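Local coordinates for malonyl CoA-acyl carrier protein transacylase (PDB 3EZO), which probably transfers the malonyl group of malonyl-CoA to holo-acyl carrier protein, giving the malonyl-ACP used in fatty acid synthesis, at residues T74-C79 and E101-V106; Y80-Q85 and A307-A312; V240-D245 and V267-R272. All coordinates share one frame; numbering follows the deposited sequence.

Contacts 1 and 2 are both buried and share helix 65-85: its residues 74-79 meet the short helix 99-107, and its last turns, 80-85, meet helix 306-314 near the C-terminus. Both are apolar, but contact 1 puts a methyl over a tyrosine face, whereas contact 2 puts a tryptophan rim and a leucine among backbone and alanine atoms. Contact 3 lies at the surface, joining the loop at 240-245 to helix 263-272 through two valines and one histidine. Contact 1 is the one near the predicted nucleophile, Ser98. The centres of contacts 2 and 3 are about 24 Å apart, and those of contacts 1 and 2 about 14 Å.

Contact 1: T74-C79 and E101-V106; sequences TAAYAC and EYTALV
The phenol ring of Tyr77 presents one face to Val106, whose CG1 methyl sits over it, 3.6 Å from the ring centroid and 18° off the normal. The methyl is shifted toward the hydroxyl end, so that CG1 of Val106 lies 3.5 Å from Tyr77 CZ. This is a CH-pi contact, in which the valine stands roughly perpendicular to the tyrosine side chain. Tyr77 holds CG anti to the backbone N (chi1 -165°), and CG1 of Val106 takes the same relation to its own N, which brings ring and methyl together between the helices. The ring of Phe113 also meets that of Tyr77. Helix 99-107 directly follows Ser98, the predicted nucleophile, in a Gly-x-Ser-x-Gly sequence consistent with the nucleophile elbow of acyltransferases, and helix 65-85 packs alongside it. The two segments run at 34° to each other, with axes 9.7 Å apart. One turn before Val106, Thr103 fits its methyl against the backbone of helix 65-85. Thr103 CG2 comes 3.8 Å from Tyr77 N and 3.9 Å from Ala76 CB, with Tyr77 CB a little farther, at 4.1 Å from the same methyl. Across the gap Thr103 therefore acts through its methyl branch, while OG1 is turned to the side of its own backbone N. Beyond this interface, Val106 also touches Ala116 of helix 113-128.

Contact 2: Y80-Q85 and A307-A312; sequences YRAWQQ and ASLDEA
Leu309 reaches across to Ala82 and Trp83 because its CG is anti to the backbone N (chi1 -170°) and the chain stays extended through chi2 to CD1, with CD2 branching toward the indole. Trp83 likewise has CG anti to N (chi1 170°), which carries the indole out toward helix 306-314, and chi2 turns its six-membered ring to Ala312. The leucine tip divides its contacts. Leu309 CD1 lies against the helix backbone, 3.6 Å from Ala82 O, and touches Ala82 CB at 3.9 Å, while CD2 of Leu309 approaches Trp83 CE3 more loosely, at 4.2 Å. One turn after Leu309, Ala312 CB meets Trp83 CZ3 at 3.6 Å, and the carbonyl carbon of Ala312 lies in the indole plane, at the rim. Trp83 NE1 donates a hydrogen bond to Ala89 O, which fixes the indole on its pyrrole side, and Phe13 meets the ring edge-to-face. The segment axes are inclined at 59° and come within 10.7 Å. Trp83, Leu309 and Ala312 all touch Val303, so both helices pack on strand 299-303, an outermost strand of the five-stranded parallel sheet, in the layered helix-on-sheet build of an alpha/beta acyltransferase domain.

Contact 3: V240-D245 and V267-R272; sequences VAVVSD and VQHIAR
His269 reaches from helix 263-272 to Val240 and Val242 in the loop between strand 233-234 and helix 246-256, a surface bridge at the margin of the alpha/beta acyltransferase domain. The helix stands just before strand 277-281 of the parallel sheet, and the loop follows strand 233-234, which is outermost in that sheet; loop and helix thus belong to the same connection, from strand 233-234 to strand 277-281, and His269 packs its far part back on its beginning. At its root, the CB of His269 lies 4.0 Å from Val240 CG1, and the two side chains run side by side in opposing senses. From CB the chain turns toward the loop, with CG anti to the backbone N (chi1 175°), and the imidazole runs past Val240 toward Val242. Next along the ring, His269 ND1 stands 4.0 Å from Val240 O, which lies oblique to the ring and is too far for a hydrogen bond. Val240 has positive phi and psi (51° and 43°), a left-handed backbone conformation that bends the chain where this carbonyl meets the histidine. The following residue is held by a hydrogen bond from Ala241 N to Asn236 OD1. Further out, the ring passes Val242, set nearly square to the histidine side chain; CE1 of His269 is 4.0 Å from Val242 CG2. The His269 side chain also touches Ile93 of strand 93-96. The tip atom comes nearest to the loop: His269 NE2 lies 3.6 Å from the CG2 methyl of Val242.

Contact 1: T74-C79 and E101-V106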
ATOM      1  N   THR A  74       4.456  -2.562 -10.139  1.00  9.88           N
ATOM      2  CA  THR A  74       4.709  -2.289 -11.570  1.00  9.51           C
ATOM      3  C   THR A  74       3.817  -1.174 -12.113  1.00  9.86           C
ATOM      4  O   THR A  74       4.290  -0.233 -12.734  1.00  9.98           O
ATOM      5  CB  THR A  74       4.494  -3.545 -12.384  1.00  9.81           C
ATOM      6  OG1 THR A  74       5.388  -4.540 -11.919  1.00  8.66           O
ATOM      7  CG2 THR A  74       4.721  -3.279 -13.890  1.00  7.79           C
ATOM      8  N   ALA A  75       2.520  -1.271 -11.848  1.00 10.80           N
ATOM      9  CA  ALA A  75       1.543  -0.357 -12.444  1.00 11.68           C
ATOM     10  C   ALA A  75       1.730   1.053 -11.934  1.00 12.36           C
ATOM     11  O   ALA A  75       1.734   2.024 -12.717  1.00 12.03           O
ATOM     12  CB  ALA A  75       0.088  -0.857 -12.173  1.00 11.76           C
ATOM     13  N   ALA A  76       1.887   1.166 -10.615  1.00 11.55           N
ATOM     14  CA  ALA A  76       2.139   2.464  -9.994  1.00 11.70           C
ATOM     15  C   ALA A  76       3.490   3.008 -10.369  1.00 11.96           C
ATOM     16  O   ALA A  76       3.591   4.197 -10.685  1.00 12.91           O
ATOM     17  CB  ALA A  76       1.931   2.416  -8.483  1.00 11.83           C
ATOM     18  N   TYR A  77       4.521   2.169 -10.416  1.00 12.45           N
ATOM     19  CA  TYR A  77       5.833   2.651 -10.854  1.00 13.23           C
ATOM     20  C   TYR A  77       5.855   3.060 -12.341  1.00 12.94           C
ATOM     21  O   TYR A  77       6.448   4.059 -12.693  1.00 12.50           O
ATOM     22  CB  TYR A  77       6.962   1.672 -10.542  1.00 12.86           C
ATOM     23  CG  TYR A  77       8.320   2.320 -10.662  1.00 12.27           C
ATOM     24  CD1 TYR A  77       8.619   3.519 -10.016  1.00 14.91           C
ATOM     25  CD2 TYR A  77       9.302   1.755 -11.453  1.00 13.84           C
ATOM     26  CE1 TYR A  77       9.906   4.123 -10.155  1.00 12.03           C
ATOM     27  CE2 TYR A  77      10.544   2.342 -11.599  1.00 13.67           C
ATOM     28  CZ  TYR A  77      10.837   3.523 -10.966  1.00 11.22           C
ATOM     29  OH  TYR A  77      12.111   4.033 -11.140  1.00 14.07           O
ATOM     30  N   ALA A  78       5.161   2.311 -13.178  1.00 13.36           N
ATOM     31  CA  ALA A  78       4.970   2.670 -14.573  1.00 13.41           C
ATOM     32  C   ALA A  78       4.458   4.074 -14.655  1.00 13.24           C
ATOM     33  O   ALA A  78       4.894   4.857 -15.501  1.00 14.01           O
ATOM     34  CB  ALA A  78       3.971   1.687 -15.273  1.00 12.71           C
ATOM     35  N   CYS A  79       3.508   4.397 -13.789  1.00 13.15           N
ATOM     36  CA  CYS A  79       2.883   5.698 -13.801  1.00 13.67           C
ATOM     37  C   CYS A  79       3.870   6.789 -13.383  1.00 13.22           C
ATOM     38  O   CYS A  79       3.835   7.920 -13.920  1.00 13.68           O
ATOM     39  CB  CYS A  79       1.659   5.737 -12.901  1.00 14.08           C
ATOM     40  SG  CYS A  79       0.212   4.849 -13.490  1.00 16.12           S
ATOM     41  N   GLU A 101       4.436   1.260  -0.153  1.00  8.00           N
ATOM     42  CA  GLU A 101       5.644   1.818   0.477  1.00  8.47           C
ATOM     43  C   GLU A 101       6.878   1.382  -0.300  1.00  8.21           C
ATOM     44  O   GLU A 101       7.892   2.088  -0.377  1.00  7.77           O
ATOM     45  CB  GLU A 101       5.748   1.354   1.951  1.00  8.72           C
ATOM     46  CG  GLU A 101       6.974   1.905   2.678  1.00 10.24           C
ATOM     47  CD  GLU A 101       6.783   1.967   4.192  1.00 12.48           C
ATOM     48  OE1 GLU A 101       5.760   2.523   4.627  1.00 11.70           O
ATOM     49  OE2 GLU A 101       7.676   1.498   4.932  1.00 15.13           O
ATOM     50  N   TYR A 102       6.798   0.191  -0.863  1.00  8.26           N
ATOM     51  CA  TYR A 102       7.857  -0.328  -1.710  1.00  8.70           C
ATOM     52  C   TYR A 102       8.027   0.514  -2.958  1.00  8.37           C
ATOM     53  O   TYR A 102       9.124   0.833  -3.336  1.00  9.51           O
ATOM     54  CB  TYR A 102       7.569  -1.790  -2.056  1.00  8.60           C
ATOM     55  CG  TYR A 102       7.766  -2.711  -0.859  1.00  7.62           C
ATOM     56  CD1 TYR A 102       8.932  -3.459  -0.726  1.00  8.34           C
ATOM     57  CD2 TYR A 102       6.862  -2.744   0.171  1.00  6.94           C
ATOM     58  CE1 TYR A 102       9.143  -4.285   0.362  1.00  8.27           C
ATOM     59  CE2 TYR A 102       7.060  -3.572   1.294  1.00  6.55           C
ATOM     60  CZ  TYR A 102       8.213  -4.338   1.381  1.00  8.58           C
ATOM     61  OH  TYR A 102       8.428  -5.180   2.460  1.00  6.37           O
ATOM     62  N   THR A 103       6.932   0.863  -3.593  1.00  8.70           N
ATOM     63  CA  THR A 103       6.938   1.684  -4.815  1.00  8.79           C
ATOM     64  C   THR A 103       7.551   3.092  -4.517  1.00  9.59           C
ATOM     65  O   THR A 103       8.320   3.658  -5.297  1.00  9.50           O
ATOM     66  CB  THR A 103       5.480   1.865  -5.331  1.00  7.67           C
ATOM     67  OG1 THR A 103       4.743   0.642  -5.201  1.00  7.73           O
ATOM     68  CG2 THR A 103       5.466   2.285  -6.769  1.00  8.03           C
ATOM     69  N   ALA A 104       7.157   3.651  -3.377  1.00  9.40           N
ATOM     70  CA  ALA A 104       7.683   4.893  -2.901  1.00  9.90           C
ATOM     71  C   ALA A 104       9.199   4.789  -2.754  1.00 10.66           C
ATOM     72  O   ALA A 104       9.913   5.682  -3.189  1.00 12.44           O
ATOM     73  CB  ALA A 104       7.028   5.239  -1.530  1.00  9.41           C
ATOM     74  N   LEU A 105       9.697   3.697  -2.152  1.00 11.31           N
ATOM     75  CA  LEU A 105      11.152   3.500  -1.989  1.00 11.11           C
ATOM     76  C   LEU A 105      11.882   3.405  -3.324  1.00 11.78           C
ATOM     77  O   LEU A 105      13.061   3.844  -3.460  1.00 12.78           O
ATOM     78  CB  LEU A 105      11.446   2.272  -1.138  1.00  9.87           C
ATOM     79  CG  LEU A 105      11.242   2.509   0.368  1.00  9.45           C
ATOM     80  CD1 LEU A 105      11.327   1.186   1.123  1.00  9.44           C
ATOM     81  CD2 LEU A 105      12.239   3.530   0.966  1.00  8.71           C
ATOM     82  N   VAL A 106      11.193   2.829  -4.308  1.00 11.16           N
ATOM     83  CA  VAL A 106      11.748   2.741  -5.651  1.00 10.87           C
ATOM     84  C   VAL A 106      11.805   4.100  -6.300  1.00 11.03           C
ATOM     85  O   VAL A 106      12.844   4.477  -6.803  1.00 10.79           O
ATOM     86  CB  VAL A 106      10.972   1.779  -6.580  1.00 10.66           C
ATOM     87  CG1 VAL A 106      11.556   1.870  -8.023  1.00  9.00           C
ATOM     88  CG2 VAL A 106      11.024   0.346  -6.031  1.00  6.93           C
TER

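Contact 2: Y80-Q85 and A307-A312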
ATOM      1  N   TYR A  80       4.757   6.440 -12.469  1.00 12.46           N
ATOM      2  CA  TYR A  80       5.806   7.357 -12.017  1.00 12.62           C
ATOM      3  C   TYR A  80       6.792   7.629 -13.127  1.00 12.47           C
ATOM      4  O   TYR A  80       7.169   8.780 -13.342  1.00 11.98           O
ATOM      5  CB  TYR A  80       6.530   6.857 -10.748  1.00 12.46           C
ATOM      6  CG  TYR A  80       7.494   7.899 -10.170  1.00 14.56           C
ATOM      7  CD1 TYR A  80       7.010   8.997  -9.506  1.00 16.46           C
ATOM      8  CD2 TYR A  80       8.865   7.805 -10.361  1.00 16.83           C
ATOM      9  CE1 TYR A  80       7.847   9.962  -8.993  1.00 18.58           C
ATOM     10  CE2 TYR A  80       9.732   8.777  -9.857  1.00 17.90           C
ATOM     11  CZ  TYR A  80       9.206   9.855  -9.186  1.00 19.98           C
ATOM     12  OH  TYR A  80      10.009  10.845  -8.672  1.00 23.83           O
ATOM     13  N   ARG A  81       7.228   6.566 -13.817  1.00 12.01           N
ATOM     14  CA  ARG A  81       8.135   6.710 -14.937  1.00 12.34           C
ATOM     15  C   ARG A  81       7.481   7.550 -16.082  1.00 12.19           C
ATOM     16  O   ARG A  81       8.159   8.345 -16.708  1.00 12.65           O
ATOM     17  CB  ARG A  81       8.639   5.328 -15.427  1.00 12.79           C
ATOM     18  CG  ARG A  81       9.787   4.722 -14.617  1.00 12.91           C
ATOM     19  CD  ARG A  81      10.198   3.380 -15.139  1.00 12.83           C
ATOM     20  NE  ARG A  81      11.451   2.842 -14.595  1.00 11.82           N
ATOM     21  CZ  ARG A  81      11.854   1.585 -14.773  1.00 15.39           C
ATOM     22  NH1 ARG A  81      11.088   0.727 -15.426  1.00 18.15           N
ATOM     23  NH2 ARG A  81      12.992   1.135 -14.276  1.00 14.84           N
ATOM     24  N   ALA A  82       6.181   7.399 -16.328  1.00 12.43           N
ATOM     25  CA  ALA A  82       5.451   8.239 -17.332  1.00 12.13           C
ATOM     26  C   ALA A  82       5.432   9.707 -16.926  1.00 13.14           C
ATOM     27  O   ALA A  82       5.529  10.629 -17.767  1.00 12.45           O
ATOM     28  CB  ALA A  82       4.036   7.754 -17.491  1.00 11.83           C
ATOM     29  N   TRP A  83       5.244   9.943 -15.632  1.00 12.94           N
ATOM     30  CA  TRP A  83       5.294  11.299 -15.098  1.00 13.41           C
ATOM     31  C   TRP A  83       6.651  11.935 -15.446  1.00 14.22           C
ATOM     32  O   TRP A  83       6.703  13.038 -15.953  1.00 14.55           O
ATOM     33  CB  TRP A  83       5.016  11.286 -13.595  1.00 12.98           C
ATOM     34  CG  TRP A  83       5.264  12.571 -12.872  1.00 11.07           C
ATOM     35  CD1 TRP A  83       6.384  12.913 -12.221  1.00 10.81           C
ATOM     36  CD2 TRP A  83       4.352  13.657 -12.707  1.00 10.15           C
ATOM     37  NE1 TRP A  83       6.242  14.144 -11.631  1.00 13.26           N
ATOM     38  CE2 TRP A  83       4.998  14.627 -11.927  1.00 11.61           C
ATOM     39  CE3 TRP A  83       3.058  13.911 -13.157  1.00 10.92           C
ATOM     40  CZ2 TRP A  83       4.398  15.821 -11.574  1.00 11.73           C
ATOM     41  CZ3 TRP A  83       2.458  15.088 -12.815  1.00 13.77           C
ATOM     42  CH2 TRP A  83       3.131  16.045 -12.020  1.00 13.11           C
ATOM     43  N   GLN A  84       7.739  11.214 -15.213  1.00 15.64           N
ATOM     44  CA  GLN A  84       9.090  11.703 -15.526  1.00 16.22           C
ATOM     45  C   GLN A  84       9.324  11.944 -17.023  1.00 17.37           C
ATOM     46  O   GLN A  84       9.900  12.995 -17.365  1.00 17.03           O
ATOM     47  CB  GLN A  84      10.172  10.736 -15.031  1.00 15.99           C
ATOM     48  CG  GLN A  84      10.300  10.632 -13.513  1.00 16.24           C
ATOM     49  CD  GLN A  84      11.251   9.516 -13.113  1.00 17.71           C
ATOM     50  OE1 GLN A  84      10.992   8.356 -13.403  1.00 17.68           O
ATOM     51  NE2 GLN A  84      12.358   9.861 -12.441  1.00 17.09           N
ATOM     52  N   GLN A  85       8.951  10.944 -17.853  1.00 17.31           N
ATOM     53  CA  GLN A  85       9.040  10.987 -19.322  1.00 17.92           C
ATOM     54  C   GLN A  85       8.323  12.224 -19.856  1.00 17.22           C
ATOM     55  O   GLN A  85       8.776  12.809 -20.837  1.00 17.42           O
ATOM     56  CB  GLN A  85       8.533   9.670 -20.028  1.00 17.94           C
ATOM     57  CG  GLN A  85       8.857   9.546 -21.622  1.00 20.70           C
ATOM     58  CD  GLN A  85       7.966   8.522 -22.460  1.00 24.81           C
ATOM     59  OE1 GLN A  85       7.695   7.420 -22.041  1.00 21.51           O
ATOM     60  NE2 GLN A  85       7.584   8.920 -23.681  1.00 30.17           N
ATOM     61  N   ALA A 307      -4.413  11.509 -19.681  1.00 16.13           N
ATOM     62  CA  ALA A 307      -5.206  12.692 -19.406  1.00 16.33           C
ATOM     63  C   ALA A 307      -5.032  13.159 -17.953  1.00 15.91           C
ATOM     64  O   ALA A 307      -4.792  14.349 -17.688  1.00 16.72           O
ATOM     65  CB  ALA A 307      -6.695  12.434 -19.739  1.00 16.88           C
ATOM     66  N   SER A 308      -5.139  12.222 -17.020  1.00 14.44           N
ATOM     67  CA  SER A 308      -4.992  12.535 -15.594  1.00 13.41           C
ATOM     68  C   SER A 308      -3.552  13.054 -15.340  1.00 13.93           C
ATOM     69  O   SER A 308      -3.386  13.984 -14.568  1.00 12.45           O
ATOM     70  CB  SER A 308      -5.303  11.301 -14.747  1.00 11.94           C
ATOM     71  OG  SER A 308      -4.423  10.209 -15.084  1.00 10.61           O
ATOM     72  N   LEU A 309      -2.550  12.465 -16.012  1.00 13.94           N
ATOM     73  CA  LEU A 309      -1.170  12.920 -15.891  1.00 15.84           C
ATOM     74  C   LEU A 309      -1.053  14.402 -16.276  1.00 17.41           C
ATOM     75  O   LEU A 309      -0.479  15.189 -15.539  1.00 16.01           O
ATOM     76  CB  LEU A 309      -0.224  12.077 -16.733  1.00 15.45           C
ATOM     77  CG  LEU A 309       1.320  12.207 -16.594  1.00 15.67           C
ATOM     78  CD1 LEU A 309       1.970  11.003 -17.290  1.00 15.19           C
ATOM     79  CD2 LEU A 309       1.887  13.496 -17.157  1.00 14.27           C
ATOM     80  N   ASP A 310      -1.616  14.781 -17.422  1.00 18.95           N
ATOM     81  CA  ASP A 310      -1.627  16.217 -17.811  1.00 20.39           C
ATOM     82  C   ASP A 310      -2.310  17.133 -16.819  1.00 21.04           C
ATOM     83  O   ASP A 310      -1.807  18.206 -16.530  1.00 21.56           O
ATOM     84  CB  ASP A 310      -2.226  16.412 -19.205  1.00 20.19           C
ATOM     85  CG  ASP A 310      -1.299  15.955 -20.273  1.00 23.16           C
ATOM     86  OD1 ASP A 310      -0.096  15.814 -19.961  1.00 26.10           O
ATOM     87  OD2 ASP A 310      -1.766  15.674 -21.405  1.00 27.57           O
ATOM     88  N   GLU A 311      -3.451  16.725 -16.286  1.00 22.10           N
ATOM     89  CA  GLU A 311      -4.064  17.513 -15.224  1.00 23.20           C
ATOM     90  C   GLU A 311      -3.193  17.596 -13.971  1.00 22.48           C
ATOM     91  O   GLU A 311      -3.223  18.586 -13.251  1.00 22.83           O
ATOM     92  CB  GLU A 311      -5.456  16.957 -14.869  1.00 24.08           C
ATOM     93  CG  GLU A 311      -6.536  17.336 -15.869  1.00 29.37           C
ATOM     94  CD  GLU A 311      -6.687  18.875 -16.035  1.00 37.56           C
ATOM     95  OE1 GLU A 311      -7.021  19.582 -15.043  1.00 44.03           O
ATOM     96  OE2 GLU A 311      -6.447  19.380 -17.159  1.00 42.99           O
ATOM     97  N   ALA A 312      -2.452  16.540 -13.677  1.00 21.87           N
ATOM     98  CA  ALA A 312      -1.562  16.541 -12.518  1.00 22.11           C
ATOM     99  C   ALA A 312      -0.369  17.465 -12.784  1.00 23.10           C
ATOM    100  O   ALA A 312       0.030  18.235 -11.913  1.00 22.54           O
ATOM    101  CB  ALA A 312      -1.116  15.131 -12.191  1.00 20.86           C
TER

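Contact 3: V240-D245 and V267-R272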
ATOM      1  N   VAL A 240       5.641   6.310  11.038  1.00 10.65           N
ATOM      2  CA  VAL A 240       5.472   7.672  10.565  1.00  9.99           C
ATOM      3  C   VAL A 240       6.798   8.457  10.667  1.00 10.77           C
ATOM      4  O   VAL A 240       6.818   9.625  11.049  1.00 10.63           O
ATOM      5  CB  VAL A 240       4.319   8.378  11.302  1.00 11.35           C
ATOM      6  CG1 VAL A 240       3.827   9.539  10.508  1.00 10.70           C
ATOM      7  CG2 VAL A 240       3.150   7.366  11.615  1.00 10.71           C
ATOM      8  N   ALA A 241       7.897   7.806  10.287  1.00 10.42           N
ATOM      9  CA  ALA A 241       9.229   8.374  10.380  1.00 10.65           C
ATOM     10  C   ALA A 241       9.821   8.470   8.994  1.00 11.19           C
ATOM     11  O   ALA A 241       9.557   7.632   8.120  1.00 12.08           O
ATOM     12  CB  ALA A 241      10.140   7.479  11.254  1.00 10.26           C
ATOM     13  N   VAL A 242      10.657   9.484   8.827  1.00 12.10           N
ATOM     14  CA  VAL A 242      11.526   9.665   7.673  1.00 11.73           C
ATOM     15  C   VAL A 242      12.937   9.274   8.097  1.00 11.82           C
ATOM     16  O   VAL A 242      13.550   9.953   8.895  1.00  9.70           O
ATOM     17  CB  VAL A 242      11.499  11.163   7.180  1.00 12.20           C
ATOM     18  CG1 VAL A 242      12.441  11.346   5.962  1.00 13.51           C
ATOM     19  CG2 VAL A 242      10.085  11.582   6.861  1.00  9.56           C
ATOM     20  N   VAL A 243      13.424   8.144   7.572  1.00 13.43           N
ATOM     21  CA  VAL A 243      14.720   7.616   7.913  1.00 14.03           C
ATOM     22  C   VAL A 243      15.548   7.561   6.632  1.00 14.87           C
ATOM     23  O   VAL A 243      14.970   7.331   5.545  1.00 16.01           O
ATOM     24  CB  VAL A 243      14.592   6.211   8.586  1.00 15.33           C
ATOM     25  CG1 VAL A 243      13.815   6.312   9.921  1.00 16.25           C
ATOM     26  CG2 VAL A 243      13.938   5.193   7.686  1.00 15.48           C
ATOM     27  N   SER A 244      16.871   7.759   6.757  1.00 14.06           N
ATOM     28  CA  SER A 244      17.798   7.678   5.649  1.00 14.97           C
ATOM     29  C   SER A 244      18.685   6.466   5.667  1.00 15.16           C
ATOM     30  O   SER A 244      19.189   6.067   4.610  1.00 15.26           O
ATOM     31  CB  SER A 244      18.699   8.924   5.621  1.00 16.47           C
ATOM     32  OG  SER A 244      19.385   9.097   6.873  1.00 18.79           O
ATOM     33  N   ASP A 245      18.932   5.909   6.856  1.00 14.21           N
ATOM     34  CA  ASP A 245      19.759   4.728   7.012  1.00 13.86           C
ATOM     35  C   ASP A 245      19.135   3.472   6.363  1.00 13.84           C
ATOM     36  O   ASP A 245      18.033   3.076   6.712  1.00 13.30           O
ATOM     37  CB  ASP A 245      19.966   4.461   8.503  1.00 14.57           C
ATOM     38  CG  ASP A 245      20.815   3.272   8.775  1.00 15.20           C
ATOM     39  OD1 ASP A 245      21.908   3.167   8.208  1.00 21.84           O
ATOM     40  OD2 ASP A 245      20.414   2.419   9.578  1.00 21.25           O
ATOM     41  N   VAL A 267      -0.097  10.954   5.913  1.00 11.79           N
ATOM     42  CA  VAL A 267      -0.686  12.098   5.197  1.00 12.08           C
ATOM     43  C   VAL A 267      -0.584  13.397   6.018  1.00 12.38           C
ATOM     44  O   VAL A 267      -0.204  14.432   5.487  1.00 10.35           O
ATOM     45  CB  VAL A 267      -2.157  11.822   4.793  1.00 12.46           C
ATOM     46  CG1 VAL A 267      -2.795  13.065   4.211  1.00 13.14           C
ATOM     47  CG2 VAL A 267      -2.253  10.628   3.760  1.00 10.97           C
ATOM     48  N   GLN A 268      -0.886  13.323   7.318  1.00 12.60           N
ATOM     49  CA  GLN A 268      -0.752  14.478   8.184  1.00 13.30           C
ATOM     50  C   GLN A 268       0.685  14.932   8.305  1.00 13.81           C
ATOM     51  O   GLN A 268       0.944  16.124   8.371  1.00 14.64           O
ATOM     52  CB  GLN A 268      -1.326  14.158   9.562  1.00 13.22           C
ATOM     53  CG  GLN A 268      -2.826  13.902   9.491  1.00 14.60           C
ATOM     54  CD  GLN A 268      -3.405  13.440  10.789  1.00 16.68           C
ATOM     55  OE1 GLN A 268      -2.732  12.793  11.606  1.00 14.23           O
ATOM     56  NE2 GLN A 268      -4.685  13.776  10.999  1.00 14.17           N
ATOM     57  N   HIS A 269       1.621  13.976   8.308  1.00 14.04           N
ATOM     58  CA  HIS A 269       3.050  14.283   8.365  1.00 13.77           C
ATOM     59  C   HIS A 269       3.413  15.089   7.127  1.00 14.58           C
ATOM     60  O   HIS A 269       4.119  16.108   7.223  1.00 14.65           O
ATOM     61  CB  HIS A 269       3.901  13.014   8.461  1.00 14.00           C
ATOM     62  CG  HIS A 269       5.360  13.278   8.404  1.00 14.95           C
ATOM     63  ND1 HIS A 269       6.158  13.264   9.525  1.00 18.56           N
ATOM     64  CD2 HIS A 269       6.168  13.613   7.366  1.00 17.81           C
ATOM     65  CE1 HIS A 269       7.403  13.538   9.174  1.00 20.09           C
ATOM     66  NE2 HIS A 269       7.430  13.776   7.871  1.00 18.98           N
ATOM     67  N   ILE A 270       2.908  14.639   5.979  1.00 14.01           N
ATOM     68  CA  ILE A 270       3.183  15.295   4.688  1.00 13.82           C
ATOM     69  C   ILE A 270       2.671  16.740   4.708  1.00 13.33           C
ATOM     70  O   ILE A 270       3.396  17.652   4.339  1.00 13.42           O
ATOM     71  CB  ILE A 270       2.574  14.472   3.500  1.00 13.48           C
ATOM     72  CG1 ILE A 270       3.425  13.186   3.302  1.00 12.76           C
ATOM     73  CG2 ILE A 270       2.483  15.347   2.252  1.00 12.34           C
ATOM     74  CD1 ILE A 270       2.769  12.120   2.476  1.00 13.46           C
ATOM     75  N   ALA A 271       1.432  16.921   5.158  1.00 13.48           N
ATOM     76  CA  ALA A 271       0.828  18.234   5.316  1.00 14.70           C
ATOM     77  C   ALA A 271       1.631  19.147   6.239  1.00 16.20           C
ATOM     78  O   ALA A 271       1.763  20.336   5.945  1.00 15.62           O
ATOM     79  CB  ALA A 271      -0.568  18.113   5.842  1.00 14.03           C
ATOM     80  N   ARG A 272       2.147  18.617   7.357  1.00 17.73           N
ATOM     81  CA  ARG A 272       2.936  19.448   8.308  1.00 18.69           C
ATOM     82  C   ARG A 272       4.273  19.860   7.712  1.00 19.58           C
ATOM     83  O   ARG A 272       4.901  20.776   8.210  1.00 18.39           O
ATOM     84  CB  ARG A 272       3.183  18.743   9.670  1.00 18.80           C
ATOM     85  CG  ARG A 272       1.946  18.644  10.513  1.00 20.02           C
ATOM     86  CD  ARG A 272       2.258  18.323  11.981  1.00 21.86           C
ATOM     87  NE  ARG A 272       2.994  17.082  11.987  1.00 20.86           N
ATOM     88  CZ  ARG A 272       2.428  15.881  11.975  1.00 19.13           C
ATOM     89  NH1 ARG A 272       1.108  15.757  12.023  1.00 20.50           N
ATOM     90  NH2 ARG A 272       3.196  14.802  11.939  1.00 17.01           N
TER